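PDB 4QK0: GH127 beta-L-arabinofuranoside from Geobacillus stearothermophilus, which probably hydrolyses terminal beta-L-arabinofuranosidic bonds as a retaining glycoside hydrolase of family GH127. Local coordinates for residues A[323-328]-A[541-546]; A[535-540]-A[642-647]. One frame throughout, in Å; residues are numbered along the deposited sequence.

Contact 1: residues A[323-328]-A[541-546]; sequences FDLPND and PQVRAN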
loop_
_atom_site.group_PDB
_atom_site.type_symbol
_atom_site.label_atom_id
_atom_site.label_comp_id
_atom_site.label_asym_id
_atom_site.label_seq_id
_atom_site.Cartn_x
_atom_site.Cartn_y
_atom_site.Cartn_z
ATOM N N PHE A 323 14.899 -1.447 6.600
ATOM C CA PHE A 323 15.016 -1.503 5.178
ATOM C C PHE A 323 13.661 -1.455 4.402
ATOM O O PHE A 323 13.686 -1.599 3.189
ATOM C CB PHE A 323 15.817 -2.719 4.742
ATOM C CG PHE A 323 17.191 -2.819 5.343
ATOM C CD1 PHE A 323 18.170 -1.875 5.061
ATOM C CD2 PHE A 323 17.532 -3.919 6.121
ATOM C CE1 PHE A 323 19.459 -2.029 5.547
ATOM C CE2 PHE A 323 18.832 -4.079 6.619
ATOM C CZ PHE A 323 19.785 -3.113 6.347
ATOM N N ASP A 324 12.532 -1.267 5.095
ATOM C CA ASP A 324 11.199 -1.124 4.487
ATOM C C ASP A 324 10.927 0.334 4.175
ATOM O O ASP A 324 10.427 1.096 4.993
ATOM C CB ASP A 324 10.107 -1.701 5.408
ATOM C CG ASP A 324 8.682 -1.555 4.819
ATOM O OD1 ASP A 324 8.523 -1.730 3.619
ATOM O OD2 ASP A 324 7.728 -1.267 5.555
ATOM N N LEU A 325 11.311 0.724 2.989
ATOM C CA LEU A 325 11.296 2.136 2.599
ATOM C C LEU A 325 10.670 2.354 1.226
ATOM O O LEU A 325 11.340 2.777 0.271
ATOM C CB LEU A 325 12.740 2.627 2.570
ATOM C CG LEU A 325 13.361 2.682 3.965
ATOM C CD1 LEU A 325 14.854 2.838 3.836
ATOM C CD2 LEU A 325 12.785 3.813 4.814
ATOM N N PRO A 326 9.382 2.045 1.118
ATOM C CA PRO A 326 8.653 2.135 -0.152
ATOM C C PRO A 326 8.486 3.595 -0.513
ATOM O O PRO A 326 8.244 4.420 0.355
ATOM C CB PRO A 326 7.324 1.482 0.145
ATOM C CG PRO A 326 7.128 1.734 1.628
ATOM C CD PRO A 326 8.531 1.553 2.193
ATOM N N ASN A 327 8.612 3.897 -1.798
ATOM C CA ASN A 327 8.619 5.272 -2.260
ATOM C C ASN A 327 7.229 5.884 -2.506
ATOM O O ASN A 327 7.039 7.108 -2.364
ATOM C CB ASN A 327 9.485 5.354 -3.504
ATOM C CG ASN A 327 10.955 5.054 -3.194
ATOM O OD1 ASN A 327 11.519 5.656 -2.295
ATOM N ND2 ASN A 327 11.579 4.115 -3.920
ATOM N N ASP A 328 6.289 5.036 -2.869
ATOM C CA ASP A 328 4.974 5.464 -3.354
ATOM C C ASP A 328 4.016 5.501 -2.211
ATOM O O ASP A 328 3.086 6.323 -2.212
ATOM C CB ASP A 328 4.459 4.559 -4.505
ATOM C CG ASP A 328 4.474 3.058 -4.149
ATOM O OD1 ASP A 328 5.102 2.639 -3.158
ATOM O OD2 ASP A 328 3.869 2.271 -4.914
ATOM N N PRO A 541 21.329 -3.201 -0.670
ATOM C CA PRO A 541 20.517 -4.199 -1.395
ATOM C C PRO A 541 19.361 -4.742 -0.624
ATOM O O PRO A 541 18.483 -5.272 -1.212
ATOM C CB PRO A 541 21.513 -5.294 -1.721
ATOM C CG PRO A 541 22.804 -4.580 -1.805
ATOM C CD PRO A 541 22.757 -3.509 -0.750
ATOM N N GLN A 542 19.354 -4.607 0.681
ATOM C CA GLN A 542 18.221 -5.020 1.521
ATOM C C GLN A 542 17.035 -4.074 1.408
ATOM O O GLN A 542 15.936 -4.453 1.773
ATOM C CB GLN A 542 18.612 -5.071 2.974
ATOM C CG GLN A 542 19.629 -6.134 3.311
ATOM C CD GLN A 542 18.978 -7.434 3.563
ATOM O OE1 GLN A 542 18.068 -7.523 4.380
ATOM N NE2 GLN A 542 19.391 -8.439 2.845
ATOM N N VAL A 543 17.248 -2.870 0.863
ATOM C CA VAL A 543 16.151 -1.961 0.524
ATOM C C VAL A 543 15.491 -2.386 -0.764
ATOM O O VAL A 543 15.851 -2.044 -1.897
ATOM C CB VAL A 543 16.579 -0.516 0.420
ATOM C CG1 VAL A 543 15.332 0.348 0.207
ATOM C CG2 VAL A 543 17.256 -0.056 1.696
ATOM N N ARG A 544 14.487 -3.210 -0.568
ATOM C CA ARG A 544 13.815 -3.879 -1.631
ATOM C C ARG A 544 13.168 -2.924 -2.621
ATOM O O ARG A 544 13.255 -3.166 -3.798
ATOM C CB ARG A 544 12.823 -4.888 -1.033
ATOM C CG ARG A 544 13.751 -5.945 -0.424
ATOM C CD ARG A 544 13.341 -7.070 0.491
ATOM N NE ARG A 544 14.583 -7.517 1.109
ATOM C CZ ARG A 544 14.767 -8.624 1.806
ATOM N NH1 ARG A 544 13.845 -9.534 1.934
ATOM N NH2 ARG A 544 15.955 -8.854 2.313
ATOM N N ALA A 545 12.616 -1.825 -2.139
ATOM C CA ALA A 545 11.974 -0.856 -3.009
ATOM C C ALA A 545 12.917 -0.288 -4.035
ATOM O O ALA A 545 12.465 0.164 -5.029
ATOM C CB ALA A 545 11.395 0.268 -2.175
ATOM N N ASN A 546 14.233 -0.334 -3.806
ATOM C CA ASN A 546 15.188 0.329 -4.689
ATOM C C ASN A 546 16.105 -0.565 -5.460
ATOM O O ASN A 546 17.037 -0.105 -6.117
ATOM C CB ASN A 546 15.923 1.399 -3.918
ATOM C CG ASN A 546 14.973 2.442 -3.345
ATOM O OD1 ASN A 546 13.965 2.810 -3.996
ATOM N ND2 ASN A 546 15.259 2.928 -2.148
HETATM O O HOH W 1 12.259 -1.364 0.824
HETATM O O HOH W 2 13.181 4.379 -0.756
#

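Contact 2: residues A[535-540]-A[642-647]; sequences ERIKAH and VVWVNE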
loop_
_atom_site.group_PDB
_atom_site.type_symbol
_atom_site.label_atom_id
_atom_site.label_comp_id
_atom_site.label_asym_id
_atom_site.label_seq_id
_atom_site.Cartn_x
_atom_site.Cartn_y
_atom_site.Cartn_z
ATOM N N GLU A 535 26.359 12.600 -8.533
ATOM C CA GLU A 535 26.530 11.266 -8.093
ATOM C C GLU A 535 25.260 10.413 -8.335
ATOM O O GLU A 535 24.147 10.878 -8.180
ATOM C CB GLU A 535 26.783 11.243 -6.589
ATOM C CG GLU A 535 28.009 11.994 -6.102
ATOM C CD GLU A 535 29.335 11.227 -6.240
ATOM O OE1 GLU A 535 29.423 10.223 -7.013
ATOM O OE2 GLU A 535 30.321 11.692 -5.599
ATOM N N ARG A 536 25.483 9.145 -8.657
ATOM C CA ARG A 536 24.446 8.129 -8.751
ATOM C C ARG A 536 24.410 7.406 -7.413
ATOM O O ARG A 536 25.351 6.698 -7.079
ATOM C CB ARG A 536 24.801 7.119 -9.851
ATOM C CG ARG A 536 24.502 7.566 -11.288
ATOM C CD ARG A 536 24.901 6.426 -12.255
ATOM N NE ARG A 536 24.473 6.592 -13.632
ATOM C CZ ARG A 536 25.028 7.447 -14.500
ATOM N NH1 ARG A 536 26.061 8.233 -14.148
ATOM N NH2 ARG A 536 24.548 7.534 -15.733
ATOM N N ILE A 537 23.358 7.581 -6.640
ATOM C CA ILE A 537 23.301 6.965 -5.335
ATOM C C ILE A 537 22.561 5.619 -5.406
ATOM O O ILE A 537 21.463 5.537 -5.989
ATOM C CB ILE A 537 22.586 7.900 -4.356
ATOM C CG1 ILE A 537 23.265 9.303 -4.328
ATOM C CG2 ILE A 537 22.572 7.300 -2.967
ATOM C CD1 ILE A 537 24.740 9.287 -3.953
ATOM N N LYS A 538 23.134 4.601 -4.779
ATOM C CA LYS A 538 22.519 3.309 -4.636
ATOM C C LYS A 538 22.122 3.009 -3.204
ATOM O O LYS A 538 22.828 3.378 -2.273
ATOM C CB LYS A 538 23.488 2.226 -5.081
ATOM C CG LYS A 538 23.865 2.292 -6.543
ATOM C CD LYS A 538 22.734 1.975 -7.526
ATOM C CE LYS A 538 22.089 0.602 -7.237
ATOM N NZ LYS A 538 20.965 0.224 -8.120
ATOM N N ALA A 539 20.980 2.358 -3.026
ATOM C CA ALA A 539 20.555 1.960 -1.703
ATOM C C ALA A 539 21.042 0.572 -1.383
ATOM O O ALA A 539 21.263 -0.254 -2.273
ATOM C CB ALA A 539 19.080 2.000 -1.555
ATOM N N HIS A 540 21.267 0.320 -0.102
ATOM C CA HIS A 540 21.719 -0.981 0.364
ATOM C C HIS A 540 20.787 -2.036 -0.292
ATOM O O HIS A 540 19.564 -1.793 -0.436
ATOM C CB HIS A 540 21.547 -1.006 1.869
ATOM C CG HIS A 540 22.145 -2.175 2.525
ATOM N ND1 HIS A 540 21.632 -3.436 2.384
ATOM C CD2 HIS A 540 23.180 -2.279 3.391
ATOM C CE1 HIS A 540 22.331 -4.281 3.121
ATOM N NE2 HIS A 540 23.267 -3.599 3.755
ATOM N N VAL A 642 9.494 11.161 -9.579
ATOM C CA VAL A 642 10.241 10.102 -8.954
ATOM C C VAL A 642 11.598 10.563 -8.560
ATOM O O VAL A 642 12.180 11.364 -9.237
ATOM C CB VAL A 642 10.455 8.843 -9.836
ATOM C CG1 VAL A 642 9.144 8.140 -10.077
ATOM C CG2 VAL A 642 11.066 9.176 -11.171
ATOM N N VAL A 643 12.107 9.958 -7.477
ATOM C CA VAL A 643 13.485 10.120 -7.034
ATOM C C VAL A 643 14.291 8.918 -7.477
ATOM O O VAL A 643 15.344 9.062 -8.101
ATOM C CB VAL A 643 13.588 10.234 -5.490
ATOM C CG1 VAL A 643 15.037 10.141 -4.988
ATOM C CG2 VAL A 643 12.985 11.539 -5.033
ATOM N N TRP A 644 13.798 7.724 -7.154
ATOM C CA TRP A 644 14.529 6.555 -7.488
ATOM C C TRP A 644 14.150 6.142 -8.906
ATOM O O TRP A 644 13.037 5.685 -9.159
ATOM C CB TRP A 644 14.252 5.454 -6.469
ATOM C CG TRP A 644 14.880 5.758 -5.189
ATOM C CD1 TRP A 644 14.304 6.351 -4.100
ATOM C CD2 TRP A 644 16.222 5.468 -4.827
ATOM N NE1 TRP A 644 15.214 6.487 -3.115
ATOM C CE2 TRP A 644 16.400 5.922 -3.525
ATOM C CE3 TRP A 644 17.291 4.856 -5.483
ATOM C CZ2 TRP A 644 17.611 5.802 -2.850
ATOM C CZ3 TRP A 644 18.473 4.708 -4.813
ATOM C CH2 TRP A 644 18.636 5.214 -3.503
ATOM N N VAL A 645 15.088 6.237 -9.814
ATOM C CA VAL A 645 14.826 5.887 -11.204
ATOM C C VAL A 645 15.422 4.531 -11.574
ATOM O O VAL A 645 16.491 4.161 -11.084
ATOM C CB VAL A 645 15.109 7.076 -12.194
ATOM C CG1 VAL A 645 15.639 8.316 -11.536
ATOM C CG2 VAL A 645 15.928 6.715 -13.400
ATOM N N ASN A 646 14.698 3.786 -12.385
ATOM C CA ASN A 646 15.176 2.545 -12.920
ATOM C C ASN A 646 16.462 2.664 -13.677
ATOM O O ASN A 646 16.651 3.554 -14.433
ATOM C CB ASN A 646 14.144 1.870 -13.805
ATOM C CG ASN A 646 12.988 1.360 -13.051
ATOM O OD1 ASN A 646 11.913 1.778 -13.272
ATOM N ND2 ASN A 646 13.210 0.465 -12.171
ATOM N N GLU A 647 17.330 1.719 -13.443
ATOM C CA GLU A 647 18.641 1.722 -13.999
ATOM C C GLU A 647 18.763 0.814 -15.208
ATOM O O GLU A 647 18.177 -0.219 -15.272
ATOM C CB GLU A 647 19.634 1.365 -12.892
ATOM C CG GLU A 647 21.097 1.394 -13.226
ATOM C CD GLU A 647 22.010 1.730 -12.046
ATOM O OE1 GLU A 647 22.102 0.955 -11.094
ATOM O OE2 GLU A 647 22.666 2.769 -12.090
#

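Contact 1: residues A[323-328]-A[541-546]
The ring of F323 lies against the side chain of Q542, which meets it over one face. CB of Q542 sits 3.5 Å from the centroid of the F323 ring and 14° off its normal, a CH-pi contact. F323 reaches this place with CG anti to its carbonyl carbon. The Q542 chain bends at chi2, and its amide plane stands 73° from the ring. V543 crosses F323 at about a right angle and brings CG2 to 3.9 Å from CD1 of F323. Its other branch, CG1, faces CB of L325.

At the far end N327 and N546 meet amide to amide. ND2 of N327 donates to OD1 of N546 at 2.7 Å. The two amide planes are nearly coplanar, 20° apart, and the donor lies in the plane of the accepting carbonyl. The methyl of A545 rests 3.5 Å from the carbonyl O of L325.

Two waters bridge the segments, one between backbone atoms and one between L325 O and the two amides. Water 1 donates to F323 O and accepts from the N atoms of L325 and A545. Water 2 donates to L325 O and N327 OD1 and accepts from N546 ND2. R544 forms a salt bridge with E640 of the second subunit and a cation-pi contact with W388 of the second subunit.

A loop of the catalytic domain is thus joined to a turn of the C-terminal domain. Both amides are bonded at both ends, directly or through water 2. This fixes their rotation, so the two segments are joined to each other by neutral groups, while the charge of R544 is used on the second subunit.

Contact 2: residues A[535-540]-A[642-647]
The two segments cross steeply, their touching parts running 110° apart, and the closest CA atoms are still 9.0 Å from each other, those of I537 and W644. Side chains therefore bridge the gap. The indole of W644 spans much of this distance, and its six-membered ring comes up to the backbone of 537-539. Its CG is anti to the carbonyl carbon, chi1 -71°. CZ3 of W644 comes to 3.3 Å from the carbonyl O of I537. CH2 of W644 lies 3.8 Å from the methyl of A539, and the K538 carbonyl carbon is at the ring edge, near its plane. CG2 of I537 touches the same ring only loosely.

K538 and E647 reach for each other tip to tip. E647 has CG anti to its backbone N, chi1 -176°, and extends beyond it. The K538 chain is bent at chi2 and chi3, which turns its amine back toward E647. NZ of K538 makes a salt bridge to OE1 of E647 at 3.3 Å, from above the carboxylate plane. NZ also donates to the carbonyl O of K549. R536 lies near the other carboxylate oxygen, beyond salt-bridge range, and its NH2 bonds to the carbonyls of P576 and A579. The nearby positive charges would probably favour ionised E647.

Strand 549-554 pairs with both strands 534-539 and 641-647. The arrangement belongs to a mixed, branched or curled beta sheet of the C-terminal domain, which continues through K538 and A539 into a strand of the second subunit.

In the fold
Contacts 1 and 2 share one run of chain, since 541-546 follows directly on 535-540, and their centres are about 11 Å apart. Contact 1 is partly buried and joins loops of the catalytic and C-terminal domains. Contact 2 is more buried and lies within the C-terminal domain. Their chemistry differs accordingly: neutral amides and bridging waters in the first, an indole and a salt bridge in the second. W644 ties them together, packing on N327 and N546 as well as on I537 and A539 in contact 2. H540, at the end of 535-540, stacks its ring on that of F323 in contact 1. Both contacts touch the second subunit.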